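Local coordinates for protein pectate lyase/Amb allergen (Acidovorax citrulli, PDB 4HWV) that probably cleaves pectate, the de-esterified polygalacturonan of plant cell walls, as a calcium-binding polysaccharide lyase of family 1, at residues A205-D219 with H263-H277. Sequence-based numbering, arbitrary orientation.
Sequences AFDDFPQWDPTDSSD and HGTDYSGGDFKVQHH
His276 is gripped twice by Asp207: the amide N of Asp207 donates to His276 O at 2.8 Å, and His276 ND1 donates to Asp207 O, the acceptor lying in the imidazole plane and the N-H...O angle reaching 167°. That bond helps fix the ring's rotation, and Phe206 lies against one face in an offset stack, planes 9° apart and centroids separated by 4.3 Å. The phenyl ring runs alongside His276 because chi1 of -168° carries CG away from the backbone N, and His276 CB sits over the phenyl face in a CH-pi contact. Phe206 also turns an edge toward the face of His277 in an offset edge-to-face pair, completing an aromatic cluster. Pro210 CG meets Val274 CG1 at 3.7 Å. Both segments are mainly loops thrown out from the parallel beta-helix of this lyase family, and the cluster lies at their calcium-site end: Asp278, a calcium ligand, directly follows His277. At the far end, Tyr267 OH donates to Asp219 O at 2.7 Å, in the carbonyl plane and on a lone pair, while Trp212 CH2 reaches Phe272 CD1 at 3.8 Å. One water donates to Asp219 OD1 and also bonds His263 ND1; another links Asp219 OD2 to Asp271 OD2. In the second shell, Asp251 and Asp204 hold the two nitrogens of His277, and Asn136 bonds His263 NE2. Asp207 OD1 accepts from Phe209 N in an Asx turn, with OD2 bound by Glu225 N.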
ATOM      1  N   ALA A 205       8.577  -2.596   7.547  1.00  2.50           N
ATOM      2  CA  ALA A 205       8.946  -3.171   8.839  1.00  3.31           C
ATOM      3  C   ALA A 205       7.938  -2.657   9.858  1.00  4.00           C
ATOM      4  O   ALA A 205       8.105  -1.579  10.427  1.00  5.32           O
ATOM      5  CB  ALA A 205      10.371  -2.775   9.211  1.00  4.38           C
ATOM      6  N   PHE A 206       6.874  -3.426  10.043  1.00  3.53           N
ATOM      7  CA  PHE A 206       5.662  -2.970  10.731  1.00  3.14           C
ATOM      8  C   PHE A 206       5.604  -3.560  12.133  1.00  3.13           C
ATOM      9  O   PHE A 206       5.741  -4.774  12.334  1.00  4.80           O
ATOM     10  CB  PHE A 206       4.458  -3.456   9.919  1.00  3.31           C
ATOM     11  CG  PHE A 206       3.137  -2.848  10.323  1.00  3.15           C
ATOM     12  CD1 PHE A 206       2.630  -1.741   9.643  1.00  3.99           C
ATOM     13  CD2 PHE A 206       2.386  -3.409  11.364  1.00  3.61           C
ATOM     14  CE1 PHE A 206       1.396  -1.193   9.984  1.00  3.89           C
ATOM     15  CE2 PHE A 206       1.141  -2.872  11.716  1.00  3.90           C
ATOM     16  CZ  PHE A 206       0.645  -1.756  11.026  1.00  4.10           C
ATOM     17  N   ASP A 207       5.402  -2.692  13.111  1.00  3.11           N
ATOM     18  CA  ASP A 207       5.301  -3.094  14.512  1.00  3.01           C
ATOM     19  C   ASP A 207       3.823  -3.122  14.865  1.00  3.18           C
ATOM     20  O   ASP A 207       3.150  -2.088  14.853  1.00  3.73           O
ATOM     21  CB  ASP A 207       6.053  -2.050  15.351  1.00  3.95           C
ATOM     22  CG  ASP A 207       6.179  -2.413  16.808  1.00  3.86           C
ATOM     23  OD1 ASP A 207       5.355  -3.196  17.339  1.00  4.13           O
ATOM     24  OD2 ASP A 207       7.128  -1.891  17.444  1.00  4.28           O
ATOM     25  N   ASP A 208       3.315  -4.313  15.164  1.00  3.31           N
ATOM     26  CA  ASP A 208       1.917  -4.463  15.535  1.00  3.54           C
ATOM     27  C   ASP A 208       1.595  -4.031  16.952  1.00  3.97           C
ATOM     28  O   ASP A 208       0.423  -4.007  17.316  1.00  5.24           O
ATOM     29  CB  ASP A 208       1.487  -5.904  15.326  1.00  4.29           C
ATOM     30  CG  ASP A 208       1.187  -6.181  13.883  1.00  4.74           C
ATOM     31  OD1 ASP A 208       0.201  -5.609  13.362  1.00  5.96           O
ATOM     32  OD2 ASP A 208       1.928  -6.949  13.265  1.00  5.34           O
ATOM     33  N   PHE A 209       2.630  -3.685  17.725  1.00  4.21           N
ATOM     34  CA  PHE A 209       2.458  -3.347  19.142  1.00  4.67           C
ATOM     35  C   PHE A 209       3.213  -2.073  19.512  1.00  4.53           C
ATOM     36  O   PHE A 209       4.060  -2.080  20.407  1.00  5.13           O
ATOM     37  CB  PHE A 209       2.859  -4.549  20.007  1.00  5.23           C
ATOM     38  CG  PHE A 209       1.999  -5.747  19.734  1.00  4.02           C
ATOM     39  CD1 PHE A 209       0.711  -5.812  20.271  1.00  4.88           C
ATOM     40  CD2 PHE A 209       2.432  -6.766  18.892  1.00  4.42           C
ATOM     41  CE1 PHE A 209      -0.125  -6.868  19.969  1.00  4.92           C
ATOM     42  CE2 PHE A 209       1.590  -7.831  18.590  1.00  5.16           C
ATOM     43  CZ  PHE A 209       0.308  -7.877  19.130  1.00  5.24           C
ATOM     44  N   PRO A 210       2.898  -0.956  18.831  1.00  4.00           N
ATOM     45  CA  PRO A 210       3.551   0.306  19.199  1.00  4.40           C
ATOM     46  C   PRO A 210       3.232   0.681  20.639  1.00  4.53           C
ATOM     47  O   PRO A 210       2.156   0.345  21.155  1.00  5.15           O
ATOM     48  CB  PRO A 210       2.929   1.316  18.227  1.00  5.54           C
ATOM     49  CG  PRO A 210       1.604   0.722  17.904  1.00  6.30           C
ATOM     50  CD  PRO A 210       1.822  -0.754  17.845  1.00  5.17           C
ATOM     51  N   GLN A 211       4.164   1.376  21.277  1.00  4.96           N
ATOM     52  CA  GLN A 211       4.015   1.773  22.656  1.00  5.44           C
ATOM     53  C   GLN A 211       3.662   3.240  22.706  1.00  5.05           C
ATOM     54  O   GLN A 211       4.253   4.052  22.000  1.00  5.78           O
ATOM     55  CB  GLN A 211       5.329   1.565  23.397  1.00  6.01           C
ATOM     56  CG  GLN A 211       5.271   1.924  24.884  1.00  6.58           C
ATOM     57  CD  GLN A 211       6.662   2.030  25.476  1.00  8.24           C
ATOM     58  OE1 GLN A 211       7.483   2.828  25.007  1.00  9.79           O
ATOM     59  NE2 GLN A 211       6.947   1.211  26.493  1.00  8.91           N
ATOM     60  N   TRP A 212       2.709   3.583  23.567  1.00  5.65           N
ATOM     61  CA  TRP A 212       2.457   4.988  23.852  1.00  6.26           C
ATOM     62  C   TRP A 212       3.417   5.454  24.949  1.00  7.45           C
ATOM     63  O   TRP A 212       3.449   4.872  26.034  1.00  8.90           O
ATOM     64  CB  TRP A 212       1.009   5.212  24.287  1.00  6.65           C
ATOM     65  CG  TRP A 212       0.724   6.618  24.724  1.00  6.56           C
ATOM     66  CD1 TRP A 212       0.434   7.034  25.994  1.00  6.86           C
ATOM     67  CD2 TRP A 212       0.674   7.798  23.898  1.00  6.26           C
ATOM     68  NE1 TRP A 212       0.230   8.396  26.013  1.00  7.45           N
ATOM     69  CE2 TRP A 212       0.357   8.889  24.742  1.00  6.70           C
ATOM     70  CE3 TRP A 212       0.868   8.039  22.528  1.00  7.07           C
ATOM     71  CZ2 TRP A 212       0.247  10.199  24.265  1.00  7.29           C
ATOM     72  CZ3 TRP A 212       0.750   9.340  22.051  1.00  6.80           C
ATOM     73  CH2 TRP A 212       0.446  10.412  22.928  1.00  7.02           C
ATOM     74  N   ASP A 213       4.230   6.461  24.662  1.00  7.88           N
ATOM     75  CA  ASP A 213       5.107   7.010  25.688  1.00  8.71           C
ATOM     76  C   ASP A 213       4.590   8.401  26.009  1.00  8.35           C
ATOM     77  O   ASP A 213       4.844   9.337  25.250  1.00  8.20           O
ATOM     78  CB  ASP A 213       6.559   7.092  25.216  1.00  9.92           C
ATOM     79  CG  ASP A 213       7.489   7.670  26.282  1.00 11.02           C
ATOM     80  OD1 ASP A 213       7.029   8.150  27.351  1.00 11.17           O
ATOM     81  OD2 ASP A 213       8.712   7.644  26.050  1.00 13.85           O
ATOM     82  N   PRO A 214       3.876   8.550  27.144  1.00  8.83           N
ATOM     83  CA  PRO A 214       3.306   9.856  27.515  1.00  9.52           C
ATOM     84  C   PRO A 214       4.345  10.970  27.646  1.00  9.73           C
ATOM     85  O   PRO A 214       3.985  12.133  27.527  1.00 10.31           O
ATOM     86  CB  PRO A 214       2.668   9.595  28.889  1.00  9.21           C
ATOM     87  CG  PRO A 214       2.447   8.099  28.941  1.00  8.73           C
ATOM     88  CD  PRO A 214       3.556   7.488  28.119  1.00  8.95           C
ATOM     89  N   THR A 215       5.597  10.622  27.918  1.00  9.67           N
ATOM     90  CA  THR A 215       6.643  11.606  28.186  1.00 10.29           C
ATOM     91  C   THR A 215       7.430  12.006  26.947  1.00 10.54           C
ATOM     92  O   THR A 215       8.168  12.988  26.974  1.00 11.21           O
ATOM     93  CB  THR A 215       7.624  11.124  29.301  1.00 11.09           C
ATOM     94  OG1 THR A 215       8.444  10.051  28.817  1.00 11.68           O
ATOM     95  CG2 THR A 215       6.856  10.654  30.532  1.00 11.91           C
ATOM     96  N   ASP A 216       7.275  11.271  25.851  1.00 10.58           N
ATOM     97  CA  ASP A 216       8.062  11.558  24.643  1.00 11.28           C
ATOM     98  C   ASP A 216       7.612  12.893  24.049  1.00 11.43           C
ATOM     99  O   ASP A 216       6.440  13.086  23.773  1.00 11.73           O
ATOM    100  CB  ASP A 216       7.868  10.428  23.631  1.00 12.11           C
ATOM    101  CG  ASP A 216       8.725  10.581  22.383  1.00 14.39           C
ATOM    102  OD1 ASP A 216       9.157  11.693  22.031  1.00 16.79           O
ATOM    103  OD2 ASP A 216       8.954   9.554  21.729  1.00 15.19           O
ATOM    104  N   SER A 217       8.549  13.818  23.875  1.00 12.49           N
ATOM    105  CA  SER A 217       8.238  15.156  23.366  1.00 12.74           C
ATOM    106  C   SER A 217       7.256  15.896  24.282  1.00 13.11           C
ATOM    107  O   SER A 217       6.555  16.814  23.847  1.00 13.19           O
ATOM    108  CB  SER A 217       7.737  15.102  21.920  1.00 14.93           C
ATOM    109  OG  SER A 217       8.648  14.364  21.124  1.00 16.34           O
ATOM    110  N   SER A 218       7.237  15.474  25.549  1.00 12.88           N
ATOM    111  CA  SER A 218       6.404  16.033  26.626  1.00 12.73           C
ATOM    112  C   SER A 218       4.908  15.737  26.523  1.00 12.38           C
ATOM    113  O   SER A 218       4.273  15.384  27.520  1.00 13.00           O
ATOM    114  CB  SER A 218       6.672  17.527  26.832  1.00 14.32           C
ATOM    115  OG  SER A 218       8.006  17.706  27.251  1.00 16.38           O
ATOM    116  N   ASP A 219       4.349  15.870  25.323  1.00 11.22           N
ATOM    117  CA  ASP A 219       2.933  15.589  25.104  1.00 10.25           C
ATOM    118  C   ASP A 219       2.672  14.122  24.823  1.00  8.71           C
ATOM    119  O   ASP A 219       1.541  13.665  24.922  1.00  9.06           O
ATOM    120  CB  ASP A 219       2.413  16.394  23.917  1.00 11.19           C
ATOM    121  CG  ASP A 219       2.410  17.876  24.173  1.00 13.60           C
ATOM    122  OD1 ASP A 219       2.205  18.291  25.332  1.00 14.90           O
ATOM    123  OD2 ASP A 219       2.613  18.615  23.200  1.00 14.64           O
ATOM    124  N   HIS A 263      -4.619  19.441  28.898  1.00 14.06           N
ATOM    125  CA  HIS A 263      -3.634  20.526  29.019  1.00 14.88           C
ATOM    126  C   HIS A 263      -3.445  21.329  27.721  1.00 16.08           C
ATOM    127  O   HIS A 263      -2.326  21.599  27.290  1.00 16.01           O
ATOM    128  CB  HIS A 263      -2.291  20.041  29.616  1.00 14.44           C
ATOM    129  CG  HIS A 263      -1.691  18.869  28.907  1.00 13.96           C
ATOM    130  ND1 HIS A 263      -1.077  18.979  27.679  1.00 14.24           N
ATOM    131  CD2 HIS A 263      -1.597  17.563  29.258  1.00 13.58           C
ATOM    132  CE1 HIS A 263      -0.647  17.791  27.293  1.00 13.70           C
ATOM    133  NE2 HIS A 263      -0.948  16.912  28.235  1.00 13.25           N
ATOM    134  N   GLY A 264      -4.564  21.685  27.095  1.00 16.67           N
ATOM    135  CA  GLY A 264      -4.542  22.542  25.923  1.00 17.77           C
ATOM    136  C   GLY A 264      -4.215  21.835  24.620  1.00 18.29           C
ATOM    137  O   GLY A 264      -4.228  22.461  23.553  1.00 20.44           O
ATOM    138  N   THR A 265      -3.932  20.536  24.685  1.00 16.10           N
ATOM    139  CA  THR A 265      -3.482  19.809  23.508  1.00 15.51           C
ATOM    140  C   THR A 265      -4.614  18.991  22.908  1.00 12.89           C
ATOM    141  O   THR A 265      -5.235  18.180  23.589  1.00 12.58           O
ATOM    142  CB  THR A 265      -2.276  18.901  23.837  1.00 17.38           C
ATOM    143  OG1 THR A 265      -1.157  19.734  24.164  1.00 19.53           O
ATOM    144  CG2 THR A 265      -1.910  18.010  22.659  1.00 17.72           C
ATOM    145  N   ASP A 266      -4.903  19.239  21.636  1.00 11.82           N
ATOM    146  CA  ASP A 266      -5.837  18.423  20.883  1.00 11.68           C
ATOM    147  C   ASP A 266      -5.130  17.117  20.530  1.00 10.74           C
ATOM    148  O   ASP A 266      -4.303  17.063  19.605  1.00 10.52           O
ATOM    149  CB  ASP A 266      -6.268  19.167  19.617  1.00 12.35           C
ATOM    150  CG  ASP A 266      -7.272  18.389  18.777  1.00 13.71           C
ATOM    151  OD1 ASP A 266      -7.442  17.174  18.985  1.00 12.35           O
ATOM    152  OD2 ASP A 266      -7.902  19.002  17.885  1.00 16.58           O
ATOM    153  N   TYR A 267      -5.470  16.065  21.265  1.00  9.15           N
ATOM    154  CA  TYR A 267      -4.826  14.771  21.076  1.00  7.97           C
ATOM    155  C   TYR A 267      -5.232  13.998  19.837  1.00  8.41           C
ATOM    156  O   TYR A 267      -4.664  12.942  19.571  1.00  8.42           O
ATOM    157  CB  TYR A 267      -4.866  13.923  22.351  1.00  7.97           C
ATOM    158  CG  TYR A 267      -3.705  14.264  23.265  1.00  8.03           C
ATOM    159  CD1 TYR A 267      -2.434  13.759  23.013  1.00  7.97           C
ATOM    160  CD2 TYR A 267      -3.870  15.099  24.361  1.00  8.68           C
ATOM    161  CE1 TYR A 267      -1.358  14.062  23.829  1.00  8.32           C
ATOM    162  CE2 TYR A 267      -2.800  15.427  25.196  1.00  9.32           C
ATOM    163  CZ  TYR A 267      -1.546  14.897  24.927  1.00  8.96           C
ATOM    164  OH  TYR A 267      -0.480  15.191  25.752  1.00 10.26           O
ATOM    165  N   SER A 268      -6.164  14.536  19.050  1.00  9.24           N
ATOM    166  CA  SER A 268      -6.469  13.949  17.740  1.00 10.42           C
ATOM    167  C   SER A 268      -5.494  14.363  16.639  1.00 10.24           C
ATOM    168  O   SER A 268      -5.565  13.853  15.526  1.00 10.90           O
ATOM    169  CB  SER A 268      -7.895  14.270  17.300  1.00 11.49           C
ATOM    170  OG  SER A 268      -8.008  15.624  16.907  1.00 11.54           O
ATOM    171  N   GLY A 269      -4.578  15.275  16.944  1.00  9.86           N
ATOM    172  CA  GLY A 269      -3.656  15.776  15.942  1.00  9.93           C
ATOM    173  C   GLY A 269      -2.654  14.756  15.418  1.00 10.17           C
ATOM    174  O   GLY A 269      -2.391  13.721  16.055  1.00  9.95           O
ATOM    175  N   GLY A 270      -2.064  15.071  14.264  1.00 11.37           N
ATOM    176  CA  GLY A 270      -1.118  14.183  13.601  1.00 11.62           C
ATOM    177  C   GLY A 270       0.123  13.825  14.392  1.00 11.15           C
ATOM    178  O   GLY A 270       0.706  12.762  14.155  1.00 11.64           O
ATOM    179  N   ASP A 271       0.527  14.676  15.340  1.00 11.40           N
ATOM    180  CA  ASP A 271       1.656  14.355  16.229  1.00 12.49           C
ATOM    181  C   ASP A 271       1.400  13.006  16.915  1.00 10.43           C
ATOM    182  O   ASP A 271       2.333  12.304  17.301  1.00 10.50           O
ATOM    183  CB  ASP A 271       1.827  15.402  17.356  1.00 15.40           C
ATOM    184  CG  ASP A 271       2.488  16.699  16.909  1.00 18.47           C
ATOM    185  OD1 ASP A 271       3.094  16.736  15.823  1.00 18.39           O
ATOM    186  OD2 ASP A 271       2.421  17.687  17.692  1.00 20.41           O
ATOM    187  N   PHE A 272       0.127  12.663  17.080  1.00  8.60           N
ATOM    188  CA  PHE A 272      -0.280  11.547  17.919  1.00  7.64           C
ATOM    189  C   PHE A 272      -0.769  10.351  17.102  1.00  7.28           C
ATOM    190  O   PHE A 272      -1.432   9.458  17.629  1.00  7.59           O
ATOM    191  CB  PHE A 272      -1.308  12.052  18.944  1.00  7.76           C
ATOM    192  CG  PHE A 272      -0.844  13.310  19.632  1.00  7.84           C
ATOM    193  CD1 PHE A 272       0.273  13.280  20.449  1.00  8.00           C
ATOM    194  CD2 PHE A 272      -1.483  14.530  19.422  1.00  8.26           C
ATOM    195  CE1 PHE A 272       0.737  14.431  21.061  1.00  8.64           C
ATOM    196  CE2 PHE A 272      -1.021  15.676  20.039  1.00  8.53           C
ATOM    197  CZ  PHE A 272       0.104  15.627  20.853  1.00  8.45           C
ATOM    198  N   LYS A 273      -0.391  10.315  15.818  1.00  7.19           N
ATOM    199  CA  LYS A 273      -0.704   9.164  14.974  1.00  7.46           C
ATOM    200  C   LYS A 273      -0.115   7.893  15.593  1.00  6.39           C
ATOM    201  O   LYS A 273       0.901   7.940  16.315  1.00  6.30           O
ATOM    202  CB  LYS A 273      -0.140   9.346  13.562  1.00  7.86           C
ATOM    203  CG  LYS A 273       1.387   9.336  13.493  1.00  8.99           C
ATOM    204  CD  LYS A 273       1.906   9.539  12.078  1.00 11.40           C
ATOM    205  CE  LYS A 273       1.726  10.994  11.670  1.00 14.33           C
ATOM    206  NZ  LYS A 273       2.003  11.202  10.244  1.00 16.37           N
ATOM    207  N   VAL A 274      -0.747   6.754  15.318  1.00  5.79           N
ATOM    208  CA  VAL A 274      -0.219   5.502  15.807  1.00  4.83           C
ATOM    209  C   VAL A 274       0.837   5.035  14.813  1.00  4.44           C
ATOM    210  O   VAL A 274       0.545   4.411  13.794  1.00  5.30           O
ATOM    211  CB  VAL A 274      -1.324   4.455  15.984  1.00  4.88           C
ATOM    212  CG1 VAL A 274      -0.753   3.169  16.550  1.00  5.62           C
ATOM    213  CG2 VAL A 274      -2.440   4.962  16.922  1.00  6.23           C
ATOM    214  N   GLN A 275       2.080   5.357  15.144  1.00  4.31           N
ATOM    215  CA  GLN A 275       3.231   5.102  14.285  1.00  4.36           C
ATOM    216  C   GLN A 275       3.677   3.652  14.412  1.00  4.23           C
ATOM    217  O   GLN A 275       4.141   3.238  15.474  1.00  4.86           O
ATOM    218  CB  GLN A 275       4.362   6.054  14.695  1.00  5.01           C
ATOM    219  CG  GLN A 275       5.664   5.890  13.923  1.00  6.07           C
ATOM    220  CD  GLN A 275       5.458   5.974  12.421  1.00  6.33           C
ATOM    221  OE1 GLN A 275       5.269   4.954  11.743  1.00  6.09           O
ATOM    222  NE2 GLN A 275       5.487   7.198  11.885  1.00  7.76           N
ATOM    223  N   HIS A 276       3.502   2.897  13.329  1.00  3.64           N
ATOM    224  CA  HIS A 276       3.864   1.492  13.289  1.00  3.81           C
ATOM    225  C   HIS A 276       5.249   1.233  12.685  1.00  3.63           C
ATOM    226  O   HIS A 276       5.691   0.078  12.620  1.00  3.75           O
ATOM    227  CB  HIS A 276       2.824   0.719  12.473  1.00  4.23           C
ATOM    228  CG  HIS A 276       1.476   0.640  13.128  1.00  3.80           C
ATOM    229  ND1 HIS A 276       1.150  -0.319  14.068  1.00  3.68           N
ATOM    230  CD2 HIS A 276       0.355   1.380  12.945  1.00  4.53           C
ATOM    231  CE1 HIS A 276      -0.104  -0.145  14.453  1.00  4.33           C
ATOM    232  NE2 HIS A 276      -0.606   0.880  13.789  1.00  5.13           N
ATOM    233  N   HIS A 277       5.926   2.289  12.236  1.00  3.81           N
ATOM    234  CA  HIS A 277       7.242   2.145  11.631  1.00  3.75           C
ATOM    235  C   HIS A 277       8.301   2.835  12.468  1.00  4.21           C
ATOM    236  O   HIS A 277       7.981   3.651  13.345  1.00  5.55           O
ATOM    237  CB  HIS A 277       7.254   2.735  10.228  1.00  3.84           C
ATOM    238  CG  HIS A 277       6.308   2.051   9.304  1.00  3.51           C
ATOM    239  ND1 HIS A 277       5.179   2.667   8.802  1.00  4.45           N
ATOM    240  CD2 HIS A 277       6.302   0.788   8.816  1.00  3.98           C
ATOM    241  CE1 HIS A 277       4.538   1.815   8.016  1.00  4.65           C
ATOM    242  NE2 HIS A 277       5.191   0.668   8.017  1.00  4.81           N
TER
HETATM  243  O   HOH W   1       3.505  17.343  20.711  1.00 17.19           O
HETATM  244  O   HOH W   2       0.666  20.491  25.621  1.00 28.67           O